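Local structure of glycerol kinase, putative (Plasmodium falciparum, 2W40) at residues 309-321 against 347-359. The protein probably phosphorylates glycerol at the expense of ATP to give sn-glycerol 3-phosphate. Sequence-based numbering, arbitrary orientation.
With EDO (1,2-ethanediol), chain B.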
loop_
_atom_site.group_PDB
_atom_site.type_symbol
_atom_site.label_atom_id
_atom_site.label_comp_id
_atom_site.label_asym_id
_atom_site.label_seq_id
_atom_site.Cartn_x
_atom_site.Cartn_y
_atom_site.Cartn_z
ATOM N N GLY C 309 -12.787 -24.243 3.234
ATOM C CA GLY C 309 -12.208 -23.109 2.539
ATOM C C GLY C 309 -11.471 -22.255 3.500
ATOM O O GLY C 309 -12.031 -21.764 4.459
ATOM N N SER C 310 -10.158 -22.131 3.262
ATOM C CA SER C 310 -9.241 -21.431 4.167
ATOM C C SER C 310 -8.723 -20.144 3.538
ATOM O O SER C 310 -8.350 -20.150 2.399
ATOM C CB SER C 310 -8.034 -22.349 4.490
ATOM O OG SER C 310 -8.379 -23.732 4.752
ATOM N N ILE C 311 -8.714 -19.057 4.314
ATOM C CA ILE C 311 -8.224 -17.732 3.904
ATOM C C ILE C 311 -7.156 -17.306 4.929
ATOM O O ILE C 311 -7.449 -17.231 6.165
ATOM C CB ILE C 311 -9.327 -16.647 3.880
ATOM C CG1 ILE C 311 -10.375 -17.008 2.803
ATOM C CG2 ILE C 311 -8.762 -15.259 3.702
ATOM C CD1 ILE C 311 -11.589 -16.119 2.805
ATOM N N GLY C 312 -5.972 -16.976 4.435
ATOM C CA GLY C 312 -4.903 -16.737 5.355
ATOM C C GLY C 312 -4.829 -15.310 5.878
ATOM O O GLY C 312 -4.460 -15.073 7.020
ATOM N N THR C 313 -5.146 -14.327 5.018
ATOM C CA THR C 313 -5.057 -12.918 5.452
ATOM C C THR C 313 -6.434 -12.410 5.850
ATOM O O THR C 313 -7.274 -12.231 4.956
ATOM C CB THR C 313 -4.464 -11.988 4.376
ATOM O OG1 THR C 313 -3.162 -12.462 4.034
ATOM C CG2 THR C 313 -4.417 -10.513 4.921
ATOM N N ALA C 314 -6.672 -12.190 7.158
ATOM C CA ALA C 314 -7.930 -11.588 7.686
ATOM C C ALA C 314 -7.514 -10.728 8.863
ATOM O O ALA C 314 -6.936 -9.648 8.619
ATOM C CB ALA C 314 -8.954 -12.694 8.075
ATOM N N GLY C 315 -7.673 -11.193 10.103
ATOM C CA GLY C 315 -7.090 -10.589 11.271
ATOM C C GLY C 315 -5.577 -10.388 11.181
ATOM O O GLY C 315 -5.003 -9.414 11.661
ATOM N N SER C 316 -4.921 -11.353 10.510
ATOM C CA SER C 316 -3.459 -11.242 10.279
ATOM C C SER C 316 -3.177 -9.980 9.439
ATOM O O SER C 316 -2.146 -9.343 9.640
ATOM C CB SER C 316 -2.989 -12.479 9.589
ATOM O OG SER C 316 -3.690 -12.724 8.374
ATOM N N GLY C 317 -4.065 -9.668 8.457
ATOM C CA GLY C 317 -3.994 -8.427 7.666
ATOM C C GLY C 317 -4.207 -7.166 8.542
ATOM O O GLY C 317 -3.471 -6.197 8.442
ATOM N N VAL C 318 -5.217 -7.234 9.408
ATOM C CA VAL C 318 -5.514 -6.122 10.230
ATOM C C VAL C 318 -4.332 -5.849 11.148
ATOM O O VAL C 318 -3.950 -4.675 11.417
ATOM C CB VAL C 318 -6.899 -6.334 10.998
ATOM C CG1 VAL C 318 -7.050 -5.192 12.107
ATOM C CG2 VAL C 318 -8.036 -6.413 9.981
ATOM N N SER C 319 -3.704 -6.930 11.627
ATOM C CA SER C 319 -2.505 -6.816 12.460
ATOM C C SER C 319 -1.317 -6.152 11.733
ATOM O O SER C 319 -0.557 -5.423 12.319
ATOM C CB SER C 319 -2.119 -8.160 13.059
ATOM O OG SER C 319 -3.215 -8.571 13.924
ATOM N N TRP C 320 -1.199 -6.524 10.446
ATOM C CA TRP C 320 -0.198 -5.926 9.597
ATOM C C TRP C 320 -0.419 -4.393 9.425
ATOM O O TRP C 320 0.499 -3.572 9.524
ATOM C CB TRP C 320 -0.074 -6.634 8.292
ATOM C CG TRP C 320 1.002 -6.142 7.386
ATOM C CD1 TRP C 320 2.283 -6.622 7.280
ATOM C CD2 TRP C 320 0.865 -5.117 6.412
ATOM N NE1 TRP C 320 2.968 -5.921 6.327
ATOM C CE2 TRP C 320 2.111 -5.015 5.751
ATOM C CE3 TRP C 320 -0.191 -4.311 6.002
ATOM C CZ2 TRP C 320 2.320 -4.111 4.751
ATOM C CZ3 TRP C 320 0.060 -3.354 4.990
ATOM C CH2 TRP C 320 1.265 -3.319 4.364
ATOM N N LEU C 321 -1.662 -4.036 9.205
ATOM C CA LEU C 321 -2.081 -2.629 9.080
ATOM C C LEU C 321 -1.735 -1.879 10.344
ATOM O O LEU C 321 -1.279 -0.763 10.276
ATOM C CB LEU C 321 -3.567 -2.537 8.785
ATOM C CG LEU C 321 -4.022 -3.054 7.400
ATOM C CD1 LEU C 321 -5.564 -3.090 7.406
ATOM C CD2 LEU C 321 -3.522 -2.153 6.271
ATOM N N ILE C 347 -8.372 -1.590 -4.618
ATOM C CA ILE C 347 -8.516 -2.978 -4.325
ATOM C C ILE C 347 -7.256 -3.408 -3.672
ATOM O O ILE C 347 -6.142 -3.068 -4.118
ATOM C CB ILE C 347 -8.817 -3.850 -5.590
ATOM C CG1 ILE C 347 -10.082 -3.362 -6.258
ATOM C CG2 ILE C 347 -8.774 -5.348 -5.283
ATOM C CD1 ILE C 347 -10.314 -3.806 -7.557
ATOM N N PHE C 348 -7.423 -4.234 -2.686
ATOM C CA PHE C 348 -6.286 -4.798 -1.888
ATOM C C PHE C 348 -6.407 -6.308 -1.964
ATOM O O PHE C 348 -7.334 -6.865 -1.378
ATOM C CB PHE C 348 -6.363 -4.307 -0.430
ATOM C CG PHE C 348 -5.079 -4.420 0.385
ATOM C CD1 PHE C 348 -4.823 -3.494 1.350
ATOM C CD2 PHE C 348 -4.198 -5.450 0.264
ATOM C CE1 PHE C 348 -3.734 -3.597 2.139
ATOM C CE2 PHE C 348 -3.049 -5.505 0.992
ATOM C CZ PHE C 348 -2.831 -4.579 1.975
ATOM N N VAL C 349 -5.475 -6.952 -2.665
ATOM C CA VAL C 349 -5.496 -8.391 -2.753
ATOM C C VAL C 349 -4.656 -8.876 -1.575
ATOM O O VAL C 349 -3.460 -8.757 -1.645
ATOM C CB VAL C 349 -4.982 -8.936 -4.114
ATOM C CG1 VAL C 349 -4.940 -10.459 -4.123
ATOM C CG2 VAL C 349 -5.761 -8.356 -5.279
ATOM N N PRO C 350 -5.299 -9.327 -0.455
ATOM C CA PRO C 350 -4.591 -9.559 0.823
ATOM C C PRO C 350 -3.948 -10.987 0.744
ATOM O O PRO C 350 -4.654 -12.060 0.971
ATOM C CB PRO C 350 -5.728 -9.514 1.893
ATOM C CG PRO C 350 -6.995 -9.143 1.144
ATOM C CD PRO C 350 -6.718 -9.620 -0.296
ATOM N N ALA C 351 -2.739 -11.006 0.246
ATOM C CA ALA C 351 -2.038 -12.289 -0.183
ATOM C C ALA C 351 -0.635 -12.277 0.435
ATOM O O ALA C 351 0.312 -12.691 -0.178
ATOM C CB ALA C 351 -2.003 -12.522 -1.687
ATOM N N PHE C 352 -0.552 -11.830 1.682
ATOM C CA PHE C 352 0.766 -11.683 2.316
ATOM C C PHE C 352 1.498 -13.025 2.376
ATOM O O PHE C 352 2.745 -13.077 2.273
ATOM C CB PHE C 352 0.696 -11.111 3.687
ATOM C CG PHE C 352 0.233 -9.712 3.770
ATOM C CD1 PHE C 352 1.082 -8.671 3.516
ATOM C CD2 PHE C 352 -1.129 -9.410 4.083
ATOM C CE1 PHE C 352 0.669 -7.386 3.588
ATOM C CE2 PHE C 352 -1.526 -8.164 4.137
ATOM C CZ PHE C 352 -0.638 -7.141 3.863
ATOM N N SER C 353 0.740 -14.107 2.594
ATOM C CA SER C 353 1.313 -15.492 2.553
ATOM C C SER C 353 0.783 -16.293 1.381
ATOM O O SER C 353 0.578 -17.484 1.466
ATOM C CB SER C 353 1.208 -16.122 3.902
ATOM O OG SER C 353 -0.070 -16.345 4.189
ATOM N N GLY C 354 0.574 -15.646 0.231
ATOM C CA GLY C 354 -0.014 -16.328 -0.916
ATOM C C GLY C 354 -1.537 -16.302 -0.813
ATOM O O GLY C 354 -2.143 -15.741 0.112
ATOM N N LEU C 355 -2.157 -16.851 -1.819
ATOM C CA LEU C 355 -3.584 -17.164 -1.812
ATOM C C LEU C 355 -3.809 -18.636 -1.461
ATOM O O LEU C 355 -3.172 -19.528 -2.034
ATOM C CB LEU C 355 -4.256 -16.892 -3.162
ATOM C CG LEU C 355 -4.345 -15.414 -3.488
ATOM C CD1 LEU C 355 -4.766 -15.203 -4.918
ATOM C CD2 LEU C 355 -5.180 -14.570 -2.430
ATOM N N TYR C 356 -4.708 -18.868 -0.481
ATOM C CA TYR C 356 -5.113 -20.232 -0.079
ATOM C C TYR C 356 -6.320 -20.609 -0.896
ATOM O O TYR C 356 -6.246 -20.538 -2.169
ATOM C CB TYR C 356 -5.317 -20.270 1.435
ATOM C CG TYR C 356 -4.022 -19.990 2.262
ATOM C CD1 TYR C 356 -3.495 -20.884 3.050
ATOM C CD2 TYR C 356 -3.452 -18.659 2.244
ATOM C CE1 TYR C 356 -2.258 -20.542 3.782
ATOM C CE2 TYR C 356 -2.282 -18.292 2.902
ATOM C CZ TYR C 356 -1.687 -19.332 3.669
ATOM O OH TYR C 356 -0.586 -19.234 4.455
ATOM N N ALA C 357 -7.433 -21.016 -0.232
ATOM C CA ALA C 357 -8.530 -21.519 -1.040
ATOM C C ALA C 357 -9.235 -20.355 -1.790
ATOM O O ALA C 357 -9.431 -19.288 -1.212
ATOM C CB ALA C 357 -9.530 -22.370 -0.198
ATOM N N PRO C 358 -9.745 -20.625 -3.006
ATOM C CA PRO C 358 -9.662 -21.903 -3.798
ATOM C C PRO C 358 -8.554 -21.935 -4.847
ATOM O O PRO C 358 -8.378 -22.972 -5.523
ATOM C CB PRO C 358 -11.000 -21.951 -4.522
ATOM C CG PRO C 358 -11.376 -20.556 -4.788
ATOM C CD PRO C 358 -10.742 -19.727 -3.651
ATOM N N ARG C 359 -7.824 -20.820 -5.000
ATOM C CA ARG C 359 -6.811 -20.715 -6.098
ATOM C C ARG C 359 -5.463 -21.362 -5.800
ATOM O O ARG C 359 -4.750 -21.771 -6.724
ATOM C CB ARG C 359 -6.624 -19.261 -6.522
ATOM C CG ARG C 359 -7.943 -18.539 -6.891
ATOM C CD ARG C 359 -7.643 -17.207 -7.505
ATOM N NE ARG C 359 -8.842 -16.387 -7.785
ATOM C CZ ARG C 359 -9.065 -15.669 -8.853
ATOM N NH1 ARG C 359 -8.221 -15.747 -9.884
ATOM N NH2 ARG C 359 -10.119 -14.885 -8.908
HETATM C C1 EDO B . 1.129 -10.883 10.770
HETATM O O1 EDO B . 0.611 -9.574 10.514
HETATM C C2 EDO B . 1.698 -10.795 12.108
HETATM O O2 EDO B . 0.539 -10.589 12.960
HETATM O O HOH W 1 -2.075 -14.695 2.824
HETATM O O HOH W 2 -5.693 -14.469 2.139
#
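Ala-357 N donates to Ser-310 O over 2.9 Å, the one well-formed direct hydrogen bond between 309-321 and 347-359. The methyl of Ala-357, small enough for the spot, rests against Ser-310 N and Gly-309 CA. Two waters carry the polar link onward. One bridges Thr-313 N to Pro-350 O; the other takes the amide of Ser-353, gives a proton to Gly-354 O and lies 2.8 Å from Thr-313 OG1, so it ties Thr-313 to the type I turn 351-354. Ser-353 OG, at the ring edge and in its plane, pairs with Tyr-356 OH at 2.9 Å, which pins the hydroxyl end of the ring. Gly-312, having no side chain, lets one face of that ring lie close over its CA in a CH-pi contact, 4.2 Å from the centroid.

The segment 309-321 is the end of strand 304-311 and the start of helix 315-323 in the C-terminal domain of this sugar kinase/Hsp70/actin fold, and Gly-315 is part of the enzyme's ADP site, though no ADP is bound to this chain.

Branched Thr-313 suits the junction because its two arms serve different partners: OG1, beside the backbone N (chi1 -58°), bonds the turn's water, while CG2, left anti to that N, presses on Pro-350 CB at a tight 3.4 Å and meets the edge of Phe-352. Farther along the helix, Trp-320 offers one face to Phe-352, whose CE1 sits 3.5 Å above it, the five-membered ring and the Phe-352 ring inclined at 41°. The indole NE1 bonds to Thr-375 O of the second subunit, and Phe-352 also meets Phe-373 of that subunit. Phe-348 packs more loosely against Trp-320 and Leu-321.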